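Putative aliphatic sulfonates-binding protein (Escherichia coli, PDB 2X26) probably captures aliphatic sulfonates in the periplasm as the binding-protein component of an ABC-type transport system. Local coordinates at residues Gly60-Pro63 with Pro64-Ala67; Gly232-Ala235 with Pro236-Ala239; Lys251-Asn254 with Ala255-Ala259. All coordinates share one frame; numbering follows the deposited sequence. Where two conformers were deposited one is given.

Contact 1 (Gly60-Pro63 with Pro64-Ala67); sequences GDIP and PIFA
Ile62 and Phe66 lie side by side and point the same way, one turn apart (i, i+4) near the N-terminal end of helix 62-69, which follows strand 56-59 in this periplasmic solute-binding protein. The methyl CG2 of Ile62 meets the edge of the phenyl ring, 3.5 Å from Phe66 CE2. With CG2 anti to the backbone N (chi1 -57°), that branch is directed along the helix to the ring, while CG1 lies beside the backbone N and Ile62 CD1 stands 4.4 Å from Ile65 CD1. The carbonyl oxygen of Ile62 also lies at the ring edge, in plane, and accepts a hydrogen bond from Ile65 N, which sits above the Ile62 carbonyl plane, 44° out of it, rather than on a lone pair.

Pro63 and Pro64 run alongside each other as well. Their rings are pressed together, Pro63 CB being 3.5 Å from Pro64 CD, and Pro64 CD also approaches Gly60 O at 3.2 Å. A glycine at Pro64 would probably leave Pro63 CB and Gly60 O without this carbon neighbour and give the turn more backbone freedom. Ile62 and Ile65 both face helix 255-270, where Gln261 NE2 also binds Asp61 O; Pro63 packs on Pro43 and Leu46 of helix 42-51. An i to i+4 helical bond follows, Ala67 N donating in the carbonyl plane to Pro63 O at 3.2 Å.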
loop_
_atom_site.group_PDB
_atom_site.type_symbol
_atom_site.label_atom_id
_atom_site.label_comp_id
_atom_site.label_asym_id
_atom_site.label_seq_id
_atom_site.Cartn_x
_atom_site.Cartn_y
_atom_site.Cartn_z
ATOM N N GLY A 60 -0.653 1.550 1.708
ATOM C CA GLY A 60 -1.934 1.677 1.025
ATOM C C GLY A 60 -2.326 3.126 0.873
ATOM O O GLY A 60 -1.554 4.025 1.205
ATOM N N ASP A 61 -3.550 3.357 0.410
ATOM C CA ASP A 61 -4.000 4.729 0.170
ATOM C C ASP A 61 -4.364 5.508 1.459
ATOM O O ASP A 61 -4.333 6.767 1.482
ATOM C CB ASP A 61 -5.140 4.754 -0.856
ATOM C CG ASP A 61 -6.321 3.858 -0.500
ATOM O OD1 ASP A 61 -6.107 2.731 0.001
ATOM O OD2 ASP A 61 -7.494 4.288 -0.774
ATOM N N ILE A 62 -4.618 4.793 2.549
ATOM C CA ILE A 62 -5.091 5.470 3.746
ATOM C C ILE A 62 -4.005 6.097 4.638
ATOM O O ILE A 62 -4.115 7.300 4.955
ATOM C CB ILE A 62 -6.031 4.567 4.614
ATOM C CG1 ILE A 62 -7.250 4.074 3.812
ATOM C CG2 ILE A 62 -6.423 5.335 5.900
ATOM C CD1 ILE A 62 -7.930 5.147 2.963
ATOM N N PRO A 63 -2.954 5.327 5.018
ATOM C CA PRO A 63 -1.967 5.925 5.932
ATOM C C PRO A 63 -1.418 7.290 5.513
ATOM O O PRO A 63 -1.239 8.137 6.380
ATOM C CB PRO A 63 -0.884 4.832 6.071
ATOM C CG PRO A 63 -1.687 3.498 5.886
ATOM C CD PRO A 63 -2.704 3.877 4.797
ATOM N N PRO A 64 -1.131 7.531 4.213
ATOM C CA PRO A 64 -0.572 8.822 3.857
ATOM C C PRO A 64 -1.493 9.983 4.139
ATOM O O PRO A 64 -1.008 11.105 4.353
ATOM C CB PRO A 64 -0.429 8.766 2.341
ATOM C CG PRO A 64 -0.345 7.298 2.026
ATOM C CD PRO A 64 -1.139 6.594 3.080
ATOM N N ILE A 65 -2.808 9.745 4.082
ATOM C CA ILE A 65 -3.754 10.843 4.347
ATOM C C ILE A 65 -3.577 11.295 5.802
ATOM O O ILE A 65 -3.500 12.513 6.085
ATOM C CB ILE A 65 -5.226 10.385 4.107
ATOM C CG1 ILE A 65 -5.395 10.043 2.644
ATOM C CG2 ILE A 65 -6.200 11.505 4.576
ATOM C CD1 ILE A 65 -6.764 9.305 2.276
ATOM N N PHE A 66 -3.507 10.345 6.726
ATOM C CA PHE A 66 -3.225 10.715 8.146
ATOM C C PHE A 66 -1.924 11.508 8.327
ATOM O O PHE A 66 -1.914 12.528 9.012
ATOM C CB PHE A 66 -3.174 9.478 9.042
ATOM C CG PHE A 66 -4.494 8.895 9.329
ATOM C CD1 PHE A 66 -5.140 9.161 10.517
ATOM C CD2 PHE A 66 -5.104 8.057 8.406
ATOM C CE1 PHE A 66 -6.379 8.619 10.774
ATOM C CE2 PHE A 66 -6.343 7.505 8.672
ATOM C CZ PHE A 66 -6.984 7.800 9.851
ATOM N N ALA A 67 -0.849 11.057 7.702
ATOM C CA ALA A 67 0.447 11.754 7.865
ATOM C C ALA A 67 0.403 13.164 7.235
ATOM O O ALA A 67 0.873 14.146 7.806
ATOM C CB ALA A 67 1.614 10.870 7.241
#

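Contact 2 (Gly232-Ala235 with Pro236-Ala239); sequences GLPA and PVIA
Val237 reaches back from the first turn of its helix to both residues that lead into it, Leu233 and Pro234. Val237 CB lies 3.3 Å from Pro234 O. Beyond CB the two methyls part: chi1 of 175° sets CG1 anti to the backbone N and CG2 anti to the carbonyl carbon. Val237 CG2 runs alongside the proline ring and comes to 3.9 Å from Pro234 CD, with Pro234 CG and CB little farther off. Val237 CG1 goes to the leucine instead, 4.0 Å from Leu233 CD1, where the two side chains cross obliquely.

The segment is a tight helix-to-helix junction. Gly232, with positive phi, is the C-prime residue of a Schellman motif that ends helix 220-231, and only one residue, Leu233, separates it from Pro234, the N-cap of helix 235-243. Proline has no side-chain acceptor to offer the new helix, but Pro234 O is taken up by Ile238 N at 3.2 Å, in the carbonyl plane, and weakly by Val237 N. Pro236, the second proline, has no N-H to satisfy in this first turn; Pro236 CD stands 3.8 Å from Pro234 CB. Ile238 sends CD1 to Leu233 CB at 4.0 Å and also packs on Leu227, Ala228 and Met231 of helix 220-231. On the flank toward helix 162-169, Val237 touches Ser164 and Leu168, and Pro236 rests on Leu168 too.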
loop_
_atom_site.group_PDB
_atom_site.type_symbol
_atom_site.label_atom_id
_atom_site.label_comp_id
_atom_site.label_asym_id
_atom_site.label_seq_id
_atom_site.Cartn_x
_atom_site.Cartn_y
_atom_site.Cartn_z
ATOM N N GLY A 232 4.561 -16.243 6.677
ATOM C CA GLY A 232 4.226 -17.273 7.639
ATOM C C GLY A 232 2.854 -17.880 7.449
ATOM O O GLY A 232 2.133 -18.129 8.434
ATOM N N LEU A 233 2.454 -18.110 6.192
ATOM C CA LEU A 233 1.113 -18.627 5.886
ATOM C C LEU A 233 1.192 -19.877 5.017
ATOM O O LEU A 233 2.177 -20.027 4.286
ATOM C CB LEU A 233 0.307 -17.538 5.132
ATOM C CG LEU A 233 -0.141 -16.310 5.935
ATOM C CD1 LEU A 233 -0.788 -15.283 5.041
ATOM C CD2 LEU A 233 -1.058 -16.668 7.057
ATOM N N PRO A 234 0.148 -20.749 5.032
ATOM C CA PRO A 234 0.173 -21.916 4.136
ATOM C C PRO A 234 0.232 -21.542 2.659
ATOM O O PRO A 234 -0.372 -20.537 2.242
ATOM C CB PRO A 234 -1.156 -22.643 4.428
ATOM C CG PRO A 234 -1.592 -22.144 5.741
ATOM C CD PRO A 234 -1.065 -20.753 5.893
ATOM N N ALA A 235 0.970 -22.325 1.879
ATOM C CA ALA A 235 0.992 -22.155 0.414
ATOM C C ALA A 235 -0.380 -21.944 -0.247
ATOM O O ALA A 235 -0.507 -21.035 -1.070
ATOM C CB ALA A 235 1.743 -23.323 -0.281
ATOM N N PRO A 236 -1.411 -22.794 0.064
ATOM C CA PRO A 236 -2.704 -22.474 -0.592
ATOM C C PRO A 236 -3.283 -21.105 -0.247
ATOM O O PRO A 236 -4.032 -20.526 -1.062
ATOM C CB PRO A 236 -3.641 -23.592 -0.102
ATOM C CG PRO A 236 -2.669 -24.760 0.203
ATOM C CD PRO A 236 -1.513 -24.035 0.857
ATOM N N VAL A 237 -3.016 -20.587 0.946
ATOM C CA VAL A 237 -3.458 -19.220 1.295
ATOM C C VAL A 237 -2.772 -18.170 0.409
ATOM O O VAL A 237 -3.421 -17.238 -0.113
ATOM C CB VAL A 237 -3.251 -18.941 2.814
ATOM C CG1 VAL A 237 -3.598 -17.485 3.156
ATOM C CG2 VAL A 237 -4.158 -19.892 3.618
ATOM N N ILE A 238 -1.465 -18.363 0.180
ATOM C CA ILE A 238 -0.650 -17.479 -0.701
ATOM C C ILE A 238 -1.158 -17.586 -2.144
ATOM O O ILE A 238 -1.200 -16.557 -2.856
ATOM C CB ILE A 238 0.832 -17.843 -0.661
ATOM C CG1 ILE A 238 1.374 -17.704 0.774
ATOM C CG2 ILE A 238 1.668 -16.976 -1.623
ATOM C CD1 ILE A 238 1.095 -16.347 1.388
ATOM N N ALA A 239 -1.487 -18.800 -2.582
ATOM C CA ALA A 239 -2.009 -18.987 -3.945
ATOM C C ALA A 239 -3.279 -18.134 -4.167
ATOM O O ALA A 239 -3.399 -17.432 -5.172
ATOM C CB ALA A 239 -2.313 -20.455 -4.215
#

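Contact 3 (Lys251-Asn254 with Ala255-Ala259); sequences KPVN and AEVAA
The carboxamide of Asn254 is the flat group that carries this contact, and it works through one end: its oxygen OD1 is turned to the start of helix 255-270. Val257 N donates to Asn254 OD1 at 2.8 Å, with the N-H nearly straight at 165° and the donor almost in line with the CG-OD1 bond. This is an N-cap, and the side-chain bond serves one of the first-turn N-H groups, which have no preceding helical turn to supply a carbonyl. Placing CG between the backbone N and the carbonyl carbon (chi1 72°) folds the amide back over the turn. Asn254 OD1 is further bordered by Val257 CG2, 3.4 Å away, and Glu256 N lies 3.1 Å from Asn254 OD1. The partial positive charge at a helix start would be expected to favour an oxygen here.

The other flat group, the backbone carbonyl of Asn254, accepts from Ala258 N at 3.0 Å, the donor tilted 16° from the carbonyl plane; Ala258 CB also passes 3.5 Å from Asn254 O. Before the cap, Val253 and Val257 cross at about a right angle, their CG1 methyls 3.9 Å apart. This apolar pair spans from the last residue before the cap to the first turn, on a different side from the amide.

Around the contact, Val253 packs on Tyr76 and Val257 on Val79 of strand 74-80, and the backbone of Lys251 hydrogen-bonds with Val79. Ile284, in a loop, touches both Val253 and Ala258; the start of helix 255-270 thus touches both that loop and strand 74-80, an outermost strand of its five-stranded sheet within this chain.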
loop_
_atom_site.group_PDB
_atom_site.type_symbol
_atom_site.label_atom_id
_atom_site.label_comp_id
_atom_site.label_asym_id
_atom_site.label_seq_id
_atom_site.Cartn_x
_atom_site.Cartn_y
_atom_site.Cartn_z
ATOM N N LYS A 251 3.430 3.342 -11.621
ATOM C CA LYS A 251 3.391 4.496 -12.508
ATOM C C LYS A 251 3.438 5.809 -11.748
ATOM O O LYS A 251 3.064 5.896 -10.589
ATOM C CB LYS A 251 2.067 4.454 -13.315
ATOM C CG LYS A 251 1.856 3.201 -14.150
ATOM C CD LYS A 251 0.500 3.312 -14.897
ATOM C CE LYS A 251 0.198 2.083 -15.751
ATOM N NZ LYS A 251 -0.841 2.462 -16.745
ATOM N N PRO A 252 3.891 6.878 -12.429
ATOM C CA PRO A 252 3.678 8.194 -11.838
ATOM C C PRO A 252 2.205 8.362 -11.541
ATOM O O PRO A 252 1.359 7.780 -12.240
ATOM C CB PRO A 252 4.090 9.162 -12.965
ATOM C CG PRO A 252 4.874 8.345 -13.934
ATOM C CD PRO A 252 4.387 6.936 -13.820
ATOM N N VAL A 253 1.904 9.110 -10.488
ATOM C CA VAL A 253 0.553 9.380 -10.075
ATOM C C VAL A 253 -0.091 10.377 -11.028
ATOM O O VAL A 253 0.339 11.526 -11.119
ATOM C CB VAL A 253 0.543 9.937 -8.638
ATOM C CG1 VAL A 253 -0.893 9.998 -8.095
ATOM C CG2 VAL A 253 1.377 9.007 -7.716
ATOM N N ASN A 254 -1.123 9.941 -11.739
ATOM C CA ASN A 254 -1.799 10.812 -12.714
ATOM C C ASN A 254 -2.939 11.641 -12.095
ATOM O O ASN A 254 -3.239 11.498 -10.902
ATOM C CB ASN A 254 -2.237 10.002 -13.944
ATOM C CG ASN A 254 -3.417 9.066 -13.684
ATOM O OD1 ASN A 254 -4.181 9.237 -12.734
ATOM N ND2 ASN A 254 -3.601 8.089 -14.588
ATOM N N ALA A 255 -3.550 12.512 -12.893
ATOM C CA ALA A 255 -4.631 13.400 -12.426
ATOM C C ALA A 255 -5.847 12.651 -11.889
ATOM O O ALA A 255 -6.475 13.093 -10.913
ATOM C CB ALA A 255 -5.084 14.295 -13.596
ATOM N N GLU A 256 -6.183 11.544 -12.554
ATOM C CA GLU A 256 -7.316 10.700 -12.167
ATOM C C GLU A 256 -7.098 10.078 -10.776
ATOM O O GLU A 256 -7.988 10.102 -9.898
ATOM C CB GLU A 256 -7.560 9.603 -13.218
ATOM C CG GLU A 256 -8.756 8.737 -12.922
ATOM C CD GLU A 256 -9.033 7.662 -13.975
ATOM O OE1 GLU A 256 -8.746 7.886 -15.175
ATOM O OE2 GLU A 256 -9.560 6.598 -13.583
ATOM N N VAL A 257 -5.919 9.533 -10.570
ATOM C CA VAL A 257 -5.630 8.878 -9.277
ATOM C C VAL A 257 -5.622 9.962 -8.190
ATOM O O VAL A 257 -6.151 9.786 -7.080
ATOM C CB VAL A 257 -4.306 8.105 -9.338
ATOM C CG1 VAL A 257 -3.927 7.623 -7.958
ATOM C CG2 VAL A 257 -4.445 6.884 -10.306
ATOM N N ALA A 258 -5.030 11.114 -8.518
ATOM C CA ALA A 258 -4.988 12.200 -7.545
ATOM C C ALA A 258 -6.377 12.571 -7.081
ATOM O O ALA A 258 -6.568 12.819 -5.897
ATOM C CB ALA A 258 -4.329 13.443 -8.152
ATOM N N ALA A 259 -7.311 12.695 -8.036
ATOM C CA ALA A 259 -8.685 13.041 -7.736
ATOM C C ALA A 259 -9.336 11.985 -6.869
ATOM O O ALA A 259 -10.129 12.330 -5.970
ATOM C CB ALA A 259 -9.497 13.255 -9.034
#

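All three contacts lie at the N-terminal ends of helices, in series along the chain. Contacts 1 and 3 are the closer pair, with centres 15 Å apart and nearest atoms about 8 Å apart; they do not touch, but helix 255-270, which begins in contact 3, runs on to meet Ile62 and Ile65 of contact 1 through Gln261 and Thr264. Both also adjoin the five-stranded sheet that includes strands 74-80 and 186-191. Contact 2 lies apart, its centre 27 Å from that of contact 1 and 32 Å from that of contact 3, across the chain's centre from the latter. Of the two N-cap residues, Pro234 and Asn254, only Asn254 adds a side-chain capping bond.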